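Local coordinates for uncharacterized protein (Burkholderia thailandensis, PDB 6AR7) that is of unknown function but carries a domain related to the lysozyme inhibitor LprI, so it may act in lysozyme inhibition, at residues P72-W86 / V121-Y135. Residues are numbered along the deposited sequence; the frame is centred on the assembly and turned at random.
Sequences PADARRGWQESQRRW and VRERALALRGAADRY
R124 reaches from segment 121-135 of helix 107-136 across to S82 and Q83. Its NE and NH2 both grip Q83 OE1, R124 NE at 3.0 Å and R124 NH2 at 2.9 Å. The amide and guanidinium planes are nearly coplanar. R124 NH2 also donates to S82 OG at 2.8 Å, nearly straight (167°). Both acceptors lie in the guanidinium plane and together hold its rotation. S82 OG in turn donates to W79 O, one turn back on its own helix. A further bond runs from W79 NE1 to Y135 OH, 2.9 Å, close to the indole plane.

The stem of R124 packs on W86. With its CG anti to the backbone N (chi1 -176°), R124 lays CG over the six-membered ring of W86, 3.5 Å from its centroid. R124 CZ makes an off-centre cation-pi contact with the five-membered ring.

Apolar packing centres on W79, a knob in the hole formed by A127, L128, A131 and Y135. A131 CB meets W79 CZ2 at 3.5 Å, and L128 CD2 lies near W79 CE3. P72 CD sits over one face of the Y135 ring.

Segments 73-86 and 121-135 run antiparallel, 171° between their N-to-C directions. Consecutive helices 73-101 and 107-136 form a helical hairpin in a strand-free fold, within the LprI family match. Y64 of helix 42-70 touches Q83. On helix 180-197, F193 meets W86 edge-to-face, and M197 packs against W79, S82 and R124.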
loop_
_atom_site.group_PDB
_atom_site.type_symbol
_atom_site.label_atom_id
_atom_site.label_comp_id
_atom_site.label_asym_id
_atom_site.label_seq_id
_atom_site.Cartn_x
_atom_site.Cartn_y
_atom_site.Cartn_z
ATOM N N PRO A 72 2.339 -3.913 -23.225
ATOM C CA PRO A 72 1.354 -4.131 -24.289
ATOM C C PRO A 72 0.042 -3.454 -23.919
ATOM O O PRO A 72 -0.230 -3.171 -22.753
ATOM C CB PRO A 72 1.209 -5.656 -24.339
ATOM C CG PRO A 72 1.658 -6.124 -22.987
ATOM C CD PRO A 72 2.744 -5.173 -22.579
ATOM N N ALA A 73 -0.788 -3.230 -24.937
ATOM C CA ALA A 73 -1.948 -2.349 -24.802
ATOM C C ALA A 73 -2.909 -2.804 -23.707
ATOM O O ALA A 73 -3.406 -1.977 -22.937
ATOM C CB ALA A 73 -2.684 -2.246 -26.138
ATOM N N ASP A 74 -3.207 -4.105 -23.638
ATOM C CA ASP A 74 -4.146 -4.600 -22.630
ATOM C C ASP A 74 -3.617 -4.358 -21.220
ATOM O O ASP A 74 -4.320 -3.808 -20.369
ATOM C CB ASP A 74 -4.420 -6.088 -22.867
ATOM C CG ASP A 74 -3.139 -6.909 -23.011
ATOM O OD1 ASP A 74 -2.967 -7.908 -22.281
ATOM O OD2 ASP A 74 -2.295 -6.549 -23.854
ATOM N N ALA A 75 -2.359 -4.720 -20.971
ATOM C CA ALA A 75 -1.773 -4.505 -19.657
ATOM C C ALA A 75 -1.633 -3.021 -19.353
ATOM O O ALA A 75 -1.805 -2.597 -18.200
ATOM C CB ALA A 75 -0.420 -5.197 -19.575
ATOM N N ARG A 76 -1.323 -2.212 -20.371
ATOM C CA ARG A 76 -1.178 -0.780 -20.134
ATOM C C ARG A 76 -2.474 -0.193 -19.575
ATOM O O ARG A 76 -2.472 0.432 -18.505
ATOM C CB ARG A 76 -0.768 -0.062 -21.423
ATOM C CG ARG A 76 -0.561 1.434 -21.210
ATOM C CD ARG A 76 -0.276 2.190 -22.503
ATOM N NE ARG A 76 -1.472 2.316 -23.327
ATOM C CZ ARG A 76 -1.634 1.741 -24.515
ATOM N NH1 ARG A 76 -0.662 1.009 -25.047
ATOM N NH2 ARG A 76 -2.771 1.913 -25.176
ATOM N N ARG A 77 -3.597 -0.424 -20.265
ATOM C CA ARG A 77 -4.883 0.076 -19.789
ATOM C C ARG A 77 -5.225 -0.503 -18.422
ATOM O O ARG A 77 -5.771 0.201 -17.565
ATOM C CB ARG A 77 -5.991 -0.246 -20.796
ATOM C CG ARG A 77 -5.880 0.543 -22.086
ATOM C CD ARG A 77 -7.096 0.334 -22.985
ATOM N NE ARG A 77 -7.062 -0.960 -23.654
ATOM C CZ ARG A 77 -6.452 -1.175 -24.815
ATOM N NH1 ARG A 77 -5.829 -0.177 -25.428
ATOM N NH2 ARG A 77 -6.465 -2.384 -25.359
ATOM N N GLY A 78 -4.920 -1.788 -18.211
ATOM C CA GLY A 78 -5.143 -2.395 -16.910
ATOM C C GLY A 78 -4.364 -1.708 -15.804
ATOM O O GLY A 78 -4.905 -1.417 -14.734
ATOM N N TRP A 79 -3.073 -1.449 -16.036
ATOM C CA TRP A 79 -2.278 -0.779 -15.004
ATOM C C TRP A 79 -2.718 0.667 -14.824
ATOM O O TRP A 79 -2.717 1.185 -13.697
ATOM C CB TRP A 79 -0.785 -0.861 -15.329
ATOM C CG TRP A 79 -0.207 -2.179 -14.930
ATOM C CD1 TRP A 79 -0.031 -3.270 -15.732
ATOM C CD2 TRP A 79 0.258 -2.560 -13.626
ATOM N NE1 TRP A 79 0.503 -4.308 -15.008
ATOM C CE2 TRP A 79 0.700 -3.893 -13.716
ATOM C CE3 TRP A 79 0.340 -1.904 -12.392
ATOM C CZ2 TRP A 79 1.213 -4.583 -12.617
ATOM C CZ3 TRP A 79 0.855 -2.590 -11.309
ATOM C CH2 TRP A 79 1.290 -3.913 -11.429
ATOM N N GLN A 80 -3.096 1.336 -15.921
ATOM C CA GLN A 80 -3.609 2.694 -15.799
ATOM C C GLN A 80 -4.833 2.716 -14.906
ATOM O O GLN A 80 -4.992 3.613 -14.070
ATOM C CB GLN A 80 -3.942 3.275 -17.171
ATOM C CG GLN A 80 -2.710 3.578 -17.994
ATOM C CD GLN A 80 -3.062 4.094 -19.371
ATOM O OE1 GLN A 80 -4.032 3.643 -19.976
ATOM N NE2 GLN A 80 -2.260 5.018 -19.886
ATOM N N GLU A 81 -5.700 1.720 -15.063
ATOM C CA GLU A 81 -6.851 1.610 -14.187
ATOM C C GLU A 81 -6.415 1.371 -12.745
ATOM O O GLU A 81 -6.933 2.011 -11.818
ATOM C CB GLU A 81 -7.753 0.470 -14.667
ATOM C CG GLU A 81 -8.972 0.242 -13.784
ATOM C CD GLU A 81 -9.926 1.419 -13.740
ATOM O OE1 GLU A 81 -9.942 2.232 -14.686
ATOM O OE2 GLU A 81 -10.643 1.547 -12.730
ATOM N N SER A 82 -5.434 0.485 -12.539
ATOM C CA SER A 82 -4.975 0.200 -11.181
ATOM C C SER A 82 -4.420 1.454 -10.511
ATOM O O SER A 82 -4.651 1.683 -9.316
ATOM C CB SER A 82 -3.927 -0.914 -11.204
ATOM O OG SER A 82 -2.632 -0.403 -11.459
ATOM N N GLN A 83 -3.716 2.296 -11.273
ATOM C CA GLN A 83 -3.125 3.492 -10.677
ATOM C C GLN A 83 -4.195 4.512 -10.318
ATOM O O GLN A 83 -4.117 5.159 -9.270
ATOM C CB GLN A 83 -2.088 4.108 -11.623
ATOM C CG GLN A 83 -1.319 5.312 -11.020
ATOM C CD GLN A 83 -0.377 4.926 -9.887
ATOM O OE1 GLN A 83 -0.228 3.747 -9.529
ATOM N NE2 GLN A 83 0.252 5.930 -9.297
ATOM N N ARG A 84 -5.205 4.670 -11.173
ATOM C CA ARG A 84 -6.314 5.541 -10.815
ATOM C C ARG A 84 -6.962 5.067 -9.513
ATOM O O ARG A 84 -7.295 5.877 -8.639
ATOM C CB ARG A 84 -7.338 5.556 -11.952
ATOM C CG ARG A 84 -7.063 6.570 -13.080
ATOM C CD ARG A 84 -8.223 6.640 -14.104
ATOM N NE ARG A 84 -8.510 5.371 -14.788
ATOM C CZ ARG A 84 -7.957 4.972 -15.937
ATOM N NH1 ARG A 84 -7.077 5.739 -16.559
ATOM N NH2 ARG A 84 -8.290 3.799 -16.468
ATOM N N ARG A 85 -7.114 3.747 -9.356
ATOM C CA ARG A 85 -7.724 3.196 -8.152
ATOM C C ARG A 85 -6.788 3.317 -6.965
ATOM O O ARG A 85 -7.232 3.560 -5.837
ATOM C CB ARG A 85 -8.104 1.736 -8.374
ATOM C CG ARG A 85 -9.143 1.498 -9.475
ATOM C CD ARG A 85 -10.489 2.100 -9.122
ATOM N NE ARG A 85 -11.519 1.738 -10.095
ATOM C CZ ARG A 85 -12.811 2.040 -9.967
ATOM N NH1 ARG A 85 -13.234 2.706 -8.900
ATOM N NH2 ARG A 85 -13.680 1.674 -10.903
ATOM N N TRP A 86 -5.485 3.161 -7.200
ATOM C CA TRP A 86 -4.532 3.288 -6.102
ATOM C C TRP A 86 -4.555 4.699 -5.530
ATOM O O TRP A 86 -4.586 4.898 -4.305
ATOM C CB TRP A 86 -3.137 2.929 -6.587
ATOM C CG TRP A 86 -2.142 2.905 -5.494
ATOM C CD1 TRP A 86 -1.994 1.930 -4.546
ATOM C CD2 TRP A 86 -1.135 3.889 -5.218
ATOM N NE1 TRP A 86 -0.956 2.244 -3.706
ATOM C CE2 TRP A 86 -0.412 3.443 -4.088
ATOM C CE3 TRP A 86 -0.770 5.101 -5.816
ATOM C CZ2 TRP A 86 0.647 4.161 -3.547
ATOM C CZ3 TRP A 86 0.298 5.824 -5.271
ATOM C CH2 TRP A 86 0.992 5.349 -4.151
ATOM N N VAL A 121 3.767 3.491 -0.109
ATOM C CA VAL A 121 4.351 4.161 -1.263
ATOM C C VAL A 121 5.513 3.343 -1.781
ATOM O O VAL A 121 5.601 3.047 -2.974
ATOM C CB VAL A 121 4.770 5.594 -0.892
ATOM C CG1 VAL A 121 5.297 6.361 -2.122
ATOM C CG2 VAL A 121 3.596 6.323 -0.286
ATOM N N ARG A 122 6.395 2.925 -0.871
ATOM C CA ARG A 122 7.461 1.996 -1.216
ATOM C C ARG A 122 6.905 0.754 -1.909
ATOM O O ARG A 122 7.379 0.363 -2.988
ATOM C CB ARG A 122 8.214 1.627 0.059
ATOM C CG ARG A 122 9.415 0.782 -0.136
ATOM C CD ARG A 122 10.246 0.731 1.155
ATOM N NE ARG A 122 11.374 -0.167 0.966
ATOM C CZ ARG A 122 11.300 -1.491 1.011
ATOM N NH1 ARG A 122 10.142 -2.105 1.273
ATOM N NH2 ARG A 122 12.397 -2.203 0.797
ATOM N N GLU A 123 5.871 0.138 -1.312
ATOM C CA GLU A 123 5.265 -1.062 -1.892
ATOM C C GLU A 123 4.741 -0.810 -3.306
ATOM O O GLU A 123 4.951 -1.627 -4.210
ATOM C CB GLU A 123 4.137 -1.581 -0.981
ATOM C CG GLU A 123 4.643 -2.362 0.233
ATOM C CD GLU A 123 3.619 -2.506 1.376
ATOM O OE1 GLU A 123 2.452 -2.089 1.227
ATOM O OE2 GLU A 123 3.991 -3.040 2.440
ATOM N N ARG A 124 4.037 0.301 -3.517
ATOM C CA ARG A 124 3.502 0.566 -4.848
ATOM C C ARG A 124 4.629 0.722 -5.861
ATOM O O ARG A 124 4.544 0.204 -6.976
ATOM C CB ARG A 124 2.604 1.799 -4.823
ATOM C CG ARG A 124 1.928 2.102 -6.161
ATOM C CD ARG A 124 1.143 0.897 -6.725
ATOM N NE ARG A 124 0.373 1.307 -7.897
ATOM C CZ ARG A 124 -0.309 0.482 -8.681
ATOM N NH1 ARG A 124 -0.329 -0.827 -8.428
ATOM N NH2 ARG A 124 -0.965 0.968 -9.725
ATOM N N ALA A 125 5.714 1.393 -5.473
ATOM C CA ALA A 125 6.847 1.570 -6.378
ATOM C C ALA A 125 7.435 0.233 -6.815
ATOM O O ALA A 125 7.720 0.025 -8.000
ATOM C CB ALA A 125 7.929 2.419 -5.697
ATOM N N LEU A 126 7.625 -0.688 -5.869
ATOM C CA LEU A 126 8.267 -1.961 -6.183
ATOM C C LEU A 126 7.398 -2.818 -7.099
ATOM O O LEU A 126 7.912 -3.539 -7.960
ATOM C CB LEU A 126 8.583 -2.716 -4.897
ATOM C CG LEU A 126 9.595 -2.056 -3.966
ATOM C CD1 LEU A 126 9.653 -2.828 -2.649
ATOM C CD2 LEU A 126 10.966 -1.996 -4.649
ATOM N N ALA A 127 6.082 -2.771 -6.905
ATOM C CA ALA A 127 5.171 -3.509 -7.773
ATOM C C ALA A 127 5.204 -2.963 -9.192
ATOM O O ALA A 127 5.235 -3.736 -10.158
ATOM C CB ALA A 127 3.750 -3.447 -7.209
ATOM N N LEU A 128 5.176 -1.636 -9.335
ATOM C CA LEU A 128 5.251 -1.035 -10.659
ATOM C C LEU A 128 6.580 -1.366 -11.318
ATOM O O LEU A 128 6.628 -1.690 -12.514
ATOM C CB LEU A 128 5.056 0.475 -10.540
ATOM C CG LEU A 128 3.627 0.902 -10.201
ATOM C CD1 LEU A 128 3.603 2.320 -9.764
ATOM C CD2 LEU A 128 2.763 0.758 -11.453
ATOM N N ARG A 129 7.666 -1.319 -10.540
ATOM C CA ARG A 129 8.985 -1.647 -11.068
ATOM C C ARG A 129 9.031 -3.078 -11.556
ATOM O O ARG A 129 9.564 -3.358 -12.633
ATOM C CB ARG A 129 10.052 -1.455 -10.001
ATOM C CG ARG A 129 10.463 -0.054 -9.730
ATOM C CD ARG A 129 11.505 -0.105 -8.614
ATOM N NE ARG A 129 12.080 1.193 -8.314
ATOM C CZ ARG A 129 13.027 1.374 -7.402
ATOM N NH1 ARG A 129 13.487 0.329 -6.731
ATOM N NH2 ARG A 129 13.536 2.579 -7.193
ATOM N N GLY A 130 8.512 -4.009 -10.751
ATOM C CA GLY A 130 8.526 -5.404 -11.155
ATOM C C GLY A 130 7.793 -5.638 -12.465
ATOM O O GLY A 130 8.269 -6.373 -13.331
ATOM N N ALA A 131 6.636 -5.002 -12.631
ATOM C CA ALA A 131 5.894 -5.148 -13.877
ATOM C C ALA A 131 6.656 -4.528 -15.038
ATOM O O ALA A 131 6.815 -5.154 -16.088
ATOM C CB ALA A 131 4.502 -4.524 -13.749
ATOM N N ALA A 132 7.108 -3.285 -14.881
ATOM C CA ALA A 132 7.800 -2.621 -15.977
ATOM C C ALA A 132 9.054 -3.378 -16.385
ATOM O O ALA A 132 9.382 -3.438 -17.577
ATOM C CB ALA A 132 8.144 -1.187 -15.582
ATOM N N ASP A 133 9.742 -4.003 -15.423
ATOM C CA ASP A 133 10.918 -4.798 -15.771
ATOM C C ASP A 133 10.518 -6.052 -16.528
ATOM O O ASP A 133 11.189 -6.455 -17.484
ATOM C CB ASP A 133 11.705 -5.175 -14.517
ATOM C CG ASP A 133 12.386 -3.982 -13.876
ATOM O OD1 ASP A 133 12.343 -2.887 -14.471
ATOM O OD2 ASP A 133 12.944 -4.135 -12.769
ATOM N N ARG A 134 9.418 -6.676 -16.125
ATOM C CA ARG A 134 8.984 -7.901 -16.789
ATOM C C ARG A 134 8.480 -7.619 -18.201
ATOM O O ARG A 134 8.739 -8.398 -19.126
ATOM C CB ARG A 134 7.909 -8.589 -15.954
ATOM C CG ARG A 134 7.619 -10.024 -16.357
ATOM C CD ARG A 134 7.131 -10.838 -15.167
ATOM N NE ARG A 134 7.084 -10.057 -13.930
ATOM C CZ ARG A 134 5.996 -9.436 -13.475
ATOM N NH1 ARG A 134 6.045 -8.746 -12.339
ATOM N NH2 ARG A 134 4.863 -9.491 -14.165
ATOM N N TYR A 135 7.783 -6.495 -18.399
ATOM C CA TYR A 135 7.335 -6.131 -19.744
ATOM C C TYR A 135 8.480 -5.683 -20.646
ATOM O O TYR A 135 8.331 -5.713 -21.872
ATOM C CB TYR A 135 6.295 -5.004 -19.687
ATOM C CG TYR A 135 5.008 -5.346 -18.974
ATOM C CD1 TYR A 135 4.524 -6.652 -18.938
ATOM C CD2 TYR A 135 4.287 -4.365 -18.318
ATOM C CE1 TYR A 135 3.337 -6.962 -18.282
ATOM C CE2 TYR A 135 3.109 -4.659 -17.657
ATOM C CZ TYR A 135 2.635 -5.959 -17.639
ATOM O OH TYR A 135 1.461 -6.240 -16.967
#